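Local coordinates for protein CurM Sulfotransferase (Moorea producta, PDB 4GBM) that probably transfers a sulfo group from the donor PAPS to an intermediate of curacin biosynthesis, and here holds the product nucleotide adenosine-3',5'-diphosphate, at residues E63-P68 with E77-S82; E244-Q249 with G253-G258; V192-W197 with Y293-E298; N206-S209 with R215-Q218. The protein carries 2 engineered substitutions. All blocks are in the same frame, centred on the assembly; numbering follows the deposited sequence.

How the interactions relate
The four contacts are spread over a sulfotransferase domain of the P-loop clan, built round a parallel sheet, and none touches another. Interactions 3 and 4 share helix 189-208: interaction 3 ties its early part to the start of helix 297-305, whereas interaction 4 ties its end to edge strand 216-220, their centres about 22 Å apart. Both interactions 2 and 4 are nested in the long loop that interaction 3 closes. Interactions 2 and 3 lie on opposite sides of the chain's centre, about 34 Å apart between centres. Interaction 1 carries a bound zinc and approaches interaction 2 to about 7 Å between nearest atoms. The R255 side chain is about 11 Å from the adenosine-3',5'-diphosphate.

Interaction 1 (E63-P68 with E77-S82); sequences ELHLLP and EQLNLS. With ZN (zinc ion), chain F.
The imidazole of H65, a residue packed against L79 and L81, is held through its nitrogens: H65 ND1 binds the zinc ion at 2.1 Å, and NE2 is hydrogen-bonded to the hydroxyl of S266. Water 1, also 2.1 Å from the zinc, is a second ligand, and two further ligand atoms come from outside the two segments. Leucine methyls suit the ring face and the CB of H65, since neither offers a polar partner. One methyl of L81, CD1, sits over a face in a CH-pi contact, 3.7 Å from the ring centroid, somewhat off-centre toward NE2. On the opposite face lies CB of E63, also toward the rim. L79, the first residue to leave the geometry of helix 72-78, crosses the histidine at about a right angle and presses CD2 on H65 CB at 3.7 Å. Its CG stands anti to the backbone N (chi1 -174°), which swings both methyls toward the root of the ring. R75 hydrogen-bonds the carbonyl oxygens of L64 and H65, so its guanidinium also ties the helix to the loop after strand 58-59. With both nitrogens engaged, the imidazole probably has little liberty to rotate, which would keep ND1 directed at the metal.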
# COMPACT_ATOMS: atom_id res chain seq x y z
N GLU A 63 -2.44 6.80 1.34
CA GLU A 63 -1.43 7.07 0.31
C GLU A 63 -0.99 8.53 0.24
O GLU A 63 -1.80 9.44 0.10
CB GLU A 63 -1.94 6.62 -1.07
CG GLU A 63 -1.86 5.11 -1.33
CD GLU A 63 -3.00 4.27 -0.74
OE1 GLU A 63 -3.93 4.80 -0.10
OE2 GLU A 63 -2.94 3.04 -0.94
N LEU A 64 0.33 8.73 0.32
CA LEU A 64 0.91 10.08 0.28
C LEU A 64 1.13 10.58 -1.14
O LEU A 64 1.21 11.80 -1.36
CB LEU A 64 2.24 10.10 1.05
CG LEU A 64 2.17 9.76 2.54
CD1 LEU A 64 3.57 9.57 3.10
CD2 LEU A 64 1.40 10.82 3.31
N HIS A 65 1.24 9.67 -2.10
CA HIS A 65 1.48 10.02 -3.51
C HIS A 65 2.71 10.94 -3.71
O HIS A 65 2.69 11.87 -4.52
CB HIS A 65 0.23 10.65 -4.16
CG HIS A 65 -1.04 9.89 -3.90
ND1 HIS A 65 -1.33 8.70 -4.54
CD2 HIS A 65 -2.08 10.14 -3.07
CE1 HIS A 65 -2.51 8.26 -4.12
NE2 HIS A 65 -2.98 9.11 -3.23
N LEU A 66 3.78 10.64 -2.98
CA LEU A 66 5.03 11.39 -3.08
C LEU A 66 6.05 10.66 -3.96
O LEU A 66 6.62 11.26 -4.88
CB LEU A 66 5.62 11.64 -1.69
CG LEU A 66 4.86 12.58 -0.75
CD1 LEU A 66 5.48 12.53 0.63
CD2 LEU A 66 4.84 14.01 -1.27
N LEU A 67 6.26 9.38 -3.68
CA LEU A 67 7.32 8.59 -4.31
C LEU A 67 7.41 8.66 -5.84
O LEU A 67 8.52 8.66 -6.38
CB LEU A 67 7.28 7.13 -3.84
CG LEU A 67 8.53 6.28 -4.08
CD1 LEU A 67 9.75 6.84 -3.34
CD2 LEU A 67 8.26 4.84 -3.68
N PRO A 68 6.26 8.74 -6.56
CA PRO A 68 6.37 8.80 -8.03
C PRO A 68 6.92 10.11 -8.61
O PRO A 68 7.20 10.17 -9.81
CB PRO A 68 4.92 8.59 -8.49
CG PRO A 68 4.23 7.95 -7.34
CD PRO A 68 4.86 8.57 -6.14
N GLU A 77 0.72 19.13 -10.38
CA GLU A 77 0.30 19.18 -11.78
C GLU A 77 -0.17 17.83 -12.32
O GLU A 77 -1.06 17.78 -13.18
CB GLU A 77 1.44 19.72 -12.66
CG GLU A 77 1.76 21.20 -12.43
CD GLU A 77 3.11 21.62 -13.01
OE1 GLU A 77 3.96 20.74 -13.28
OE2 GLU A 77 3.33 22.84 -13.18
N GLN A 78 0.43 16.75 -11.82
CA GLN A 78 0.22 15.42 -12.38
C GLN A 78 -0.72 14.52 -11.57
O GLN A 78 -1.28 13.56 -12.10
CB GLN A 78 1.56 14.71 -12.59
CG GLN A 78 2.47 15.38 -13.60
CD GLN A 78 3.83 14.70 -13.71
OE1 GLN A 78 3.96 13.50 -13.46
NE2 GLN A 78 4.84 15.47 -14.09
N LEU A 79 -0.90 14.83 -10.29
CA LEU A 79 -1.69 13.97 -9.40
C LEU A 79 -3.19 14.14 -9.61
O LEU A 79 -3.79 15.12 -9.17
CB LEU A 79 -1.31 14.19 -7.93
CG LEU A 79 -1.94 13.26 -6.88
CD1 LEU A 79 -1.65 11.79 -7.17
CD2 LEU A 79 -1.43 13.64 -5.50
N ASN A 80 -3.78 13.16 -10.29
CA ASN A 80 -5.22 13.11 -10.52
C ASN A 80 -5.75 11.76 -10.06
O ASN A 80 -5.31 10.71 -10.53
CB ASN A 80 -5.56 13.33 -12.00
CG ASN A 80 -4.99 14.64 -12.54
OD1 ASN A 80 -4.96 15.66 -11.84
ND2 ASN A 80 -4.56 14.61 -13.79
N LEU A 81 -6.70 11.79 -9.12
CA LEU A 81 -7.22 10.57 -8.50
C LEU A 81 -8.75 10.54 -8.53
O LEU A 81 -9.39 11.59 -8.46
CB LEU A 81 -6.73 10.47 -7.05
CG LEU A 81 -5.22 10.52 -6.79
CD1 LEU A 81 -4.97 10.82 -5.32
CD2 LEU A 81 -4.50 9.24 -7.21
N SER A 82 -9.31 9.34 -8.63
CA SER A 82 -10.76 9.13 -8.66
C SER A 82 -11.46 9.65 -7.40
O SER A 82 -12.56 10.21 -7.46
CB SER A 82 -11.08 7.64 -8.85
OG SER A 82 -10.72 7.20 -10.14
ZN ZN F . -0.33 7.72 -6.13
O HOH W 1 -1.80 6.42 -6.99

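Interaction 2 (E244-Q249 with G253-G258); sequences EPELLQ and GDRMTG
R255 grips the backbone carbonyl of E246 end-on, with both terminal nitrogens on a single oxygen. The shorter bond, R255 NH2 to E246 O, is 2.7 Å with an N-H...O angle of 155°; the one from R255 NH1 is 3.1 Å and more bent, at 135°. The oxygen lies in the guanidinium plane, although both donors are tilted from the plane of the carbonyl. E246 O also accepts the backbone N of Q249 at 3.1 Å, at the end of the 3-10 segment 245-248, giving it three donors. A second carbonyl, Q249 O, rests over one face of the guanidinium, 3.1 Å from R255 CZ, where no N-H points at it but the positive charge probably still attracts it. Arginine suits this place because its remaining donors are used too: NE bonds to Q252 O and NH1 to V50 O. The side chain runs extended from CG to NE, so it spans the gap between the segments. Replacing it with a leucine would probably leave the carbonyls of E246 and V50 without these donors and let the turn drift from its neighbour. Packing across the contact is slight, chiefly E246 CB at 3.6 Å from R255 NH2. An Asx turn, M256 N to D254 OD1, shapes the chain next to R255. Beyond, L247 packs on helix 228-239, and R255 touches A53 of helix 45-53.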
# COMPACT_ATOMS: atom_id res chain seq x y z
N GLU A 244 2.08 -4.85 20.01
CA GLU A 244 1.12 -4.05 20.77
C GLU A 244 -0.28 -4.53 20.44
O GLU A 244 -0.55 -4.86 19.28
CB GLU A 244 1.26 -2.56 20.42
CG GLU A 244 2.56 -1.93 20.91
CD GLU A 244 2.65 -0.43 20.67
OE1 GLU A 244 3.66 0.17 21.10
OE2 GLU A 244 1.73 0.16 20.06
N PRO A 245 -1.18 -4.57 21.44
CA PRO A 245 -2.53 -5.09 21.23
C PRO A 245 -3.30 -4.35 20.13
O PRO A 245 -4.15 -4.94 19.47
CB PRO A 245 -3.22 -4.86 22.58
CG PRO A 245 -2.12 -4.77 23.56
CD PRO A 245 -0.94 -4.21 22.85
N GLU A 246 -2.96 -3.08 19.93
CA GLU A 246 -3.63 -2.24 18.93
C GLU A 246 -3.47 -2.77 17.50
O GLU A 246 -4.28 -2.45 16.62
CB GLU A 246 -3.09 -0.80 19.03
CG GLU A 246 -3.55 -0.03 20.27
CD GLU A 246 -2.73 -0.28 21.54
OE1 GLU A 246 -1.77 -1.10 21.54
OE2 GLU A 246 -3.04 0.36 22.56
N LEU A 247 -2.45 -3.59 17.26
CA LEU A 247 -2.27 -4.19 15.94
C LEU A 247 -3.46 -5.04 15.51
O LEU A 247 -3.76 -5.14 14.31
CB LEU A 247 -1.00 -5.05 15.90
CG LEU A 247 0.32 -4.31 16.06
CD1 LEU A 247 1.42 -5.31 16.32
CD2 LEU A 247 0.64 -3.43 14.83
N LEU A 248 -4.12 -5.66 16.49
CA LEU A 248 -5.22 -6.58 16.23
C LEU A 248 -6.58 -5.90 16.23
O LEU A 248 -7.61 -6.57 16.09
CB LEU A 248 -5.21 -7.71 17.27
CG LEU A 248 -4.00 -8.64 17.24
CD1 LEU A 248 -3.91 -9.41 18.55
CD2 LEU A 248 -4.07 -9.59 16.06
N GLN A 249 -6.58 -4.57 16.37
CA GLN A 249 -7.83 -3.83 16.50
C GLN A 249 -7.93 -2.68 15.50
O GLN A 249 -7.98 -1.51 15.90
CB GLN A 249 -7.97 -3.29 17.93
CG GLN A 249 -7.80 -4.35 19.03
CD GLN A 249 -8.89 -5.40 19.03
OE1 GLN A 249 -10.00 -5.17 18.55
NE2 GLN A 249 -8.57 -6.57 19.60
N GLY A 253 -9.76 3.45 17.61
CA GLY A 253 -8.88 4.63 17.60
C GLY A 253 -8.94 5.42 16.31
O GLY A 253 -9.74 5.13 15.42
N ASP A 254 -8.08 6.44 16.21
CA ASP A 254 -7.98 7.25 14.99
C ASP A 254 -6.86 6.70 14.13
O ASP A 254 -5.67 6.84 14.44
CB ASP A 254 -7.74 8.73 15.34
CG ASP A 254 -7.78 9.66 14.10
OD1 ASP A 254 -7.77 9.18 12.94
OD2 ASP A 254 -7.80 10.89 14.31
N ARG A 255 -7.25 6.05 13.04
CA ARG A 255 -6.29 5.46 12.12
C ARG A 255 -6.43 6.06 10.73
O ARG A 255 -6.13 5.40 9.72
CB ARG A 255 -6.45 3.95 12.11
CG ARG A 255 -6.21 3.39 13.49
CD ARG A 255 -6.21 1.91 13.51
NE ARG A 255 -6.12 1.43 14.88
CZ ARG A 255 -5.51 0.31 15.25
NH1 ARG A 255 -4.90 -0.47 14.36
NH2 ARG A 255 -5.51 -0.02 16.54
N MET A 256 -6.88 7.31 10.69
CA MET A 256 -7.06 8.06 9.45
C MET A 256 -7.98 7.33 8.47
O MET A 256 -7.67 7.22 7.28
CB MET A 256 -5.70 8.39 8.82
CG MET A 256 -4.84 9.31 9.68
SD MET A 256 -3.18 9.56 9.02
CE MET A 256 -2.25 8.35 9.96
N THR A 257 -9.09 6.81 8.99
CA THR A 257 -10.13 6.21 8.15
C THR A 257 -11.47 6.92 8.37
O THR A 257 -12.43 6.68 7.63
CB THR A 257 -10.33 4.70 8.45
OG1 THR A 257 -10.81 4.53 9.79
CG2 THR A 257 -9.02 3.93 8.29
N GLY A 258 -11.52 7.78 9.38
CA GLY A 258 -12.76 8.45 9.77
C GLY A 258 -13.08 9.69 8.95
O GLY A 258 -12.32 10.06 8.06

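Interaction 3 (V192-W197 with Y293-E298); sequences VAEQVW and YPLKSE
L295 leads the segment onto E194 of helix 189-208, laying its CD2 methyl 3.8 Å from the carboxylate carbon E194 CD, just after P294, whose carbonyl oxygen accepts from R191 NH1. This leucine is buried, and it also touches I170 of helix 166-175, so an aliphatic side chain fits between the two helices. Next comes K296, at the N-cap position of helix 297-305. Its backbone N donates to E194 OE1 at 2.7 Å with an N-H...O angle of 155°, meeting the syn lone pair of that oxygen. K296 CB and CG then pass alongside E194 OE1, CB at 3.4 Å, while the ammonium, K296 NZ, stays 5.9 Å from E194 OE1; the lysine contributes its backbone and its aliphatic stem here rather than a salt bridge. Further on, the hydroxyl of T299, in the first turn of the helix, also bonds to E194 OE1. The glutamate gets there because its CG lies anti to the backbone N (chi1 -179°) and the chain stays extended, spanning the space between helices. R191 also forms a salt bridge with E194 OE2. A buried carboxylate gripped in this way, facing the start of a helix and paired with an arginine, is probably stabilised in its charged form.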
# COMPACT_ATOMS: atom_id res chain seq x y z
N VAL A 192 -7.09 -7.89 -18.18
CA VAL A 192 -6.49 -6.65 -17.66
C VAL A 192 -6.14 -6.83 -16.18
O VAL A 192 -5.03 -6.49 -15.76
CB VAL A 192 -7.41 -5.41 -17.87
CG1 VAL A 192 -6.84 -4.19 -17.16
CG2 VAL A 192 -7.56 -5.11 -19.36
N ALA A 193 -7.09 -7.36 -15.41
CA ALA A 193 -6.88 -7.63 -13.98
C ALA A 193 -5.72 -8.60 -13.76
O ALA A 193 -4.89 -8.39 -12.88
CB ALA A 193 -8.16 -8.17 -13.33
N GLU A 194 -5.68 -9.64 -14.58
CA GLU A 194 -4.62 -10.64 -14.50
C GLU A 194 -3.26 -10.01 -14.77
O GLU A 194 -2.29 -10.28 -14.06
CB GLU A 194 -4.89 -11.77 -15.50
CG GLU A 194 -3.86 -12.88 -15.46
CD GLU A 194 -4.16 -13.99 -16.45
OE1 GLU A 194 -3.24 -14.77 -16.74
OE2 GLU A 194 -5.31 -14.09 -16.92
N GLN A 195 -3.19 -9.16 -15.80
CA GLN A 195 -1.95 -8.48 -16.14
C GLN A 195 -1.49 -7.57 -15.00
O GLN A 195 -0.29 -7.48 -14.71
CB GLN A 195 -2.10 -7.69 -17.44
CG GLN A 195 -0.86 -6.92 -17.87
CD GLN A 195 -1.04 -6.22 -19.20
OE1 GLN A 195 -1.14 -6.86 -20.25
NE2 GLN A 195 -1.08 -4.89 -19.17
N VAL A 196 -2.43 -6.89 -14.34
CA VAL A 196 -2.07 -6.04 -13.20
C VAL A 196 -1.46 -6.88 -12.06
O VAL A 196 -0.41 -6.52 -11.52
CB VAL A 196 -3.26 -5.19 -12.70
CG1 VAL A 196 -2.93 -4.51 -11.39
CG2 VAL A 196 -3.62 -4.15 -13.75
N TRP A 197 -2.08 -8.01 -11.74
CA TRP A 197 -1.56 -8.89 -10.70
C TRP A 197 -0.19 -9.46 -11.09
O TRP A 197 0.74 -9.47 -10.29
CB TRP A 197 -2.55 -10.02 -10.39
CG TRP A 197 -2.10 -10.91 -9.26
CD1 TRP A 197 -2.36 -10.72 -7.92
CD2 TRP A 197 -1.31 -12.10 -9.35
NE1 TRP A 197 -1.78 -11.73 -7.18
CE2 TRP A 197 -1.13 -12.59 -8.03
CE3 TRP A 197 -0.74 -12.81 -10.42
CZ2 TRP A 197 -0.40 -13.75 -7.75
CZ3 TRP A 197 -0.01 -13.97 -10.14
CH2 TRP A 197 0.15 -14.43 -8.82
N TYR A 293 -11.58 -17.64 -17.87
CA TYR A 293 -10.45 -18.24 -18.58
C TYR A 293 -9.41 -18.75 -17.59
O TYR A 293 -9.21 -18.14 -16.54
CB TYR A 293 -9.81 -17.20 -19.52
CG TYR A 293 -10.81 -16.41 -20.34
CD1 TYR A 293 -11.47 -16.99 -21.43
CD2 TYR A 293 -11.12 -15.09 -20.02
CE1 TYR A 293 -12.40 -16.28 -22.18
CE2 TYR A 293 -12.06 -14.37 -20.76
CZ TYR A 293 -12.69 -14.97 -21.84
OH TYR A 293 -13.61 -14.26 -22.58
N PRO A 294 -8.74 -19.88 -17.91
CA PRO A 294 -7.58 -20.27 -17.12
C PRO A 294 -6.53 -19.16 -17.18
O PRO A 294 -6.43 -18.47 -18.20
CB PRO A 294 -7.07 -21.53 -17.83
CG PRO A 294 -8.27 -22.05 -18.57
CD PRO A 294 -8.98 -20.81 -19.03
N LEU A 295 -5.78 -18.98 -16.10
CA LEU A 295 -4.72 -17.98 -16.11
C LEU A 295 -3.71 -18.32 -17.20
O LEU A 295 -3.48 -19.49 -17.51
CB LEU A 295 -4.02 -17.89 -14.75
CG LEU A 295 -4.91 -17.55 -13.55
CD1 LEU A 295 -4.07 -17.50 -12.31
CD2 LEU A 295 -5.63 -16.23 -13.76
N LYS A 296 -3.12 -17.28 -17.79
CA LYS A 296 -2.08 -17.48 -18.79
C LYS A 296 -0.90 -18.22 -18.18
O LYS A 296 -0.65 -18.15 -16.97
CB LYS A 296 -1.62 -16.14 -19.35
CG LYS A 296 -2.72 -15.38 -20.09
CD LYS A 296 -2.31 -13.94 -20.33
CE LYS A 296 -1.42 -13.82 -21.55
NZ LYS A 296 -0.72 -12.50 -21.60
N SER A 297 -0.16 -18.93 -19.03
CA SER A 297 1.00 -19.70 -18.57
C SER A 297 1.98 -18.88 -17.74
O SER A 297 2.49 -19.37 -16.73
CB SER A 297 1.71 -20.31 -19.78
OG SER A 297 0.81 -21.12 -20.51
N GLU A 298 2.25 -17.64 -18.16
CA GLU A 298 3.19 -16.78 -17.44
C GLU A 298 2.69 -16.46 -16.04
O GLU A 298 3.47 -16.43 -15.08
CB GLU A 298 3.45 -15.47 -18.19
CG GLU A 298 3.98 -15.65 -19.62
CD GLU A 298 2.89 -16.05 -20.61
OE1 GLU A 298 3.23 -16.69 -21.62
OE2 GLU A 298 1.71 -15.71 -20.40

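Interaction 4 (N206-S209 with R215-Q218); sequences NFLS and RQHQ
The tight side of this contact is where the side chains of Q216 and L208 run past one another, pointing opposite ways. Q216 NE2 donates to the backbone carbonyl L208 O at 2.9 Å, with an N-H...O angle of 154°; the donor is tilted from the carbonyl plane and the oxygen lies somewhat out of the amide plane. Q216 NE2 also makes a weak hydrogen bond to E212 O. Q216 OE1 rests against L208 CB at 3.4 Å and L208 CD1 at 3.9 Å. A glutamine serves well, with a donor for a carbonyl near a helix end and the length to reach it from a strand. Its CG lies between the backbone N and the carbonyl carbon (chi1 54°), and the chain beyond is extended, carrying the amide back over the leucine. L208 is buried, packed on Y159 and Y161 of strand 158-163. Helix 189-208 thus leads through a short loop into 216-220, an outermost strand, beside 158-163 in the parallel sheet of this P-loop-type fold, so the contact closes the last stage of a beta-alpha-beta connection. An alanine in place of this glutamine is likely to leave L208 O without this donor and uncover the leucine's CB. The looser side begins at S209, which is exposed and bends its OG back to N206 O at 2.8 Å. Near the glutamine side chain, about 4 Å away, lies a hexaethylene glycol, probably from the crystallisation liquor.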
# COMPACT_ATOMS: atom_id res chain seq x y z
N ASN A 206 11.32 -9.05 -8.96
CA ASN A 206 12.56 -8.57 -9.59
C ASN A 206 13.31 -7.57 -8.72
O ASN A 206 14.53 -7.66 -8.57
CB ASN A 206 12.27 -7.96 -10.97
CG ASN A 206 11.85 -8.99 -12.00
OD1 ASN A 206 11.97 -10.20 -11.79
ND2 ASN A 206 11.34 -8.52 -13.14
N PHE A 207 12.58 -6.61 -8.17
CA PHE A 207 13.15 -5.57 -7.32
C PHE A 207 13.77 -6.16 -6.05
O PHE A 207 14.93 -5.88 -5.71
CB PHE A 207 12.06 -4.55 -7.00
CG PHE A 207 12.42 -3.55 -5.95
CD1 PHE A 207 13.35 -2.54 -6.21
CD2 PHE A 207 11.80 -3.59 -4.71
CE1 PHE A 207 13.68 -1.60 -5.24
CE2 PHE A 207 12.12 -2.65 -3.73
CZ PHE A 207 13.06 -1.65 -3.99
N LEU A 208 13.00 -7.00 -5.37
CA LEU A 208 13.46 -7.56 -4.10
C LEU A 208 14.59 -8.57 -4.26
O LEU A 208 15.38 -8.77 -3.32
CB LEU A 208 12.29 -8.18 -3.33
CG LEU A 208 11.22 -7.20 -2.83
CD1 LEU A 208 10.15 -7.96 -2.09
CD2 LEU A 208 11.81 -6.11 -1.94
N SER A 209 14.71 -9.17 -5.44
CA SER A 209 15.77 -10.14 -5.69
C SER A 209 17.16 -9.51 -5.56
O SER A 209 18.14 -10.21 -5.30
CB SER A 209 15.61 -10.81 -7.05
OG SER A 209 16.00 -9.95 -8.11
N ARG A 215 16.27 -7.27 4.61
CA ARG A 215 15.44 -6.05 4.47
C ARG A 215 14.06 -6.29 3.86
O ARG A 215 13.35 -5.34 3.50
CB ARG A 215 16.20 -4.98 3.68
CG ARG A 215 17.38 -4.40 4.45
CD ARG A 215 17.77 -3.02 3.93
NE ARG A 215 18.30 -3.03 2.57
CZ ARG A 215 17.88 -2.26 1.56
NH1 ARG A 215 18.46 -2.36 0.37
NH2 ARG A 215 16.88 -1.40 1.72
N GLN A 216 13.67 -7.56 3.74
CA GLN A 216 12.39 -7.91 3.13
C GLN A 216 11.67 -9.02 3.89
O GLN A 216 12.30 -9.90 4.50
CB GLN A 216 12.58 -8.31 1.67
CG GLN A 216 13.61 -9.42 1.46
CD GLN A 216 13.89 -9.65 0.01
OE1 GLN A 216 13.07 -10.22 -0.72
NE2 GLN A 216 15.06 -9.21 -0.44
N HIS A 217 10.35 -8.95 3.86
CA HIS A 217 9.51 -9.89 4.60
C HIS A 217 8.21 -10.08 3.85
O HIS A 217 7.53 -9.11 3.54
CB HIS A 217 9.23 -9.28 5.98
CG HIS A 217 8.47 -10.18 6.90
ND1 HIS A 217 9.07 -11.18 7.64
CD2 HIS A 217 7.16 -10.20 7.24
CE1 HIS A 217 8.16 -11.78 8.38
NE2 HIS A 217 6.99 -11.21 8.16
N GLN A 218 7.86 -11.33 3.56
CA GLN A 218 6.63 -11.61 2.83
C GLN A 218 5.48 -11.88 3.77
O GLN A 218 5.63 -12.59 4.77
CB GLN A 218 6.82 -12.80 1.89
CG GLN A 218 5.68 -12.98 0.89
CD GLN A 218 5.82 -14.25 0.07
OE1 GLN A 218 5.09 -15.23 0.28
NE2 GLN A 218 6.75 -14.25 -0.87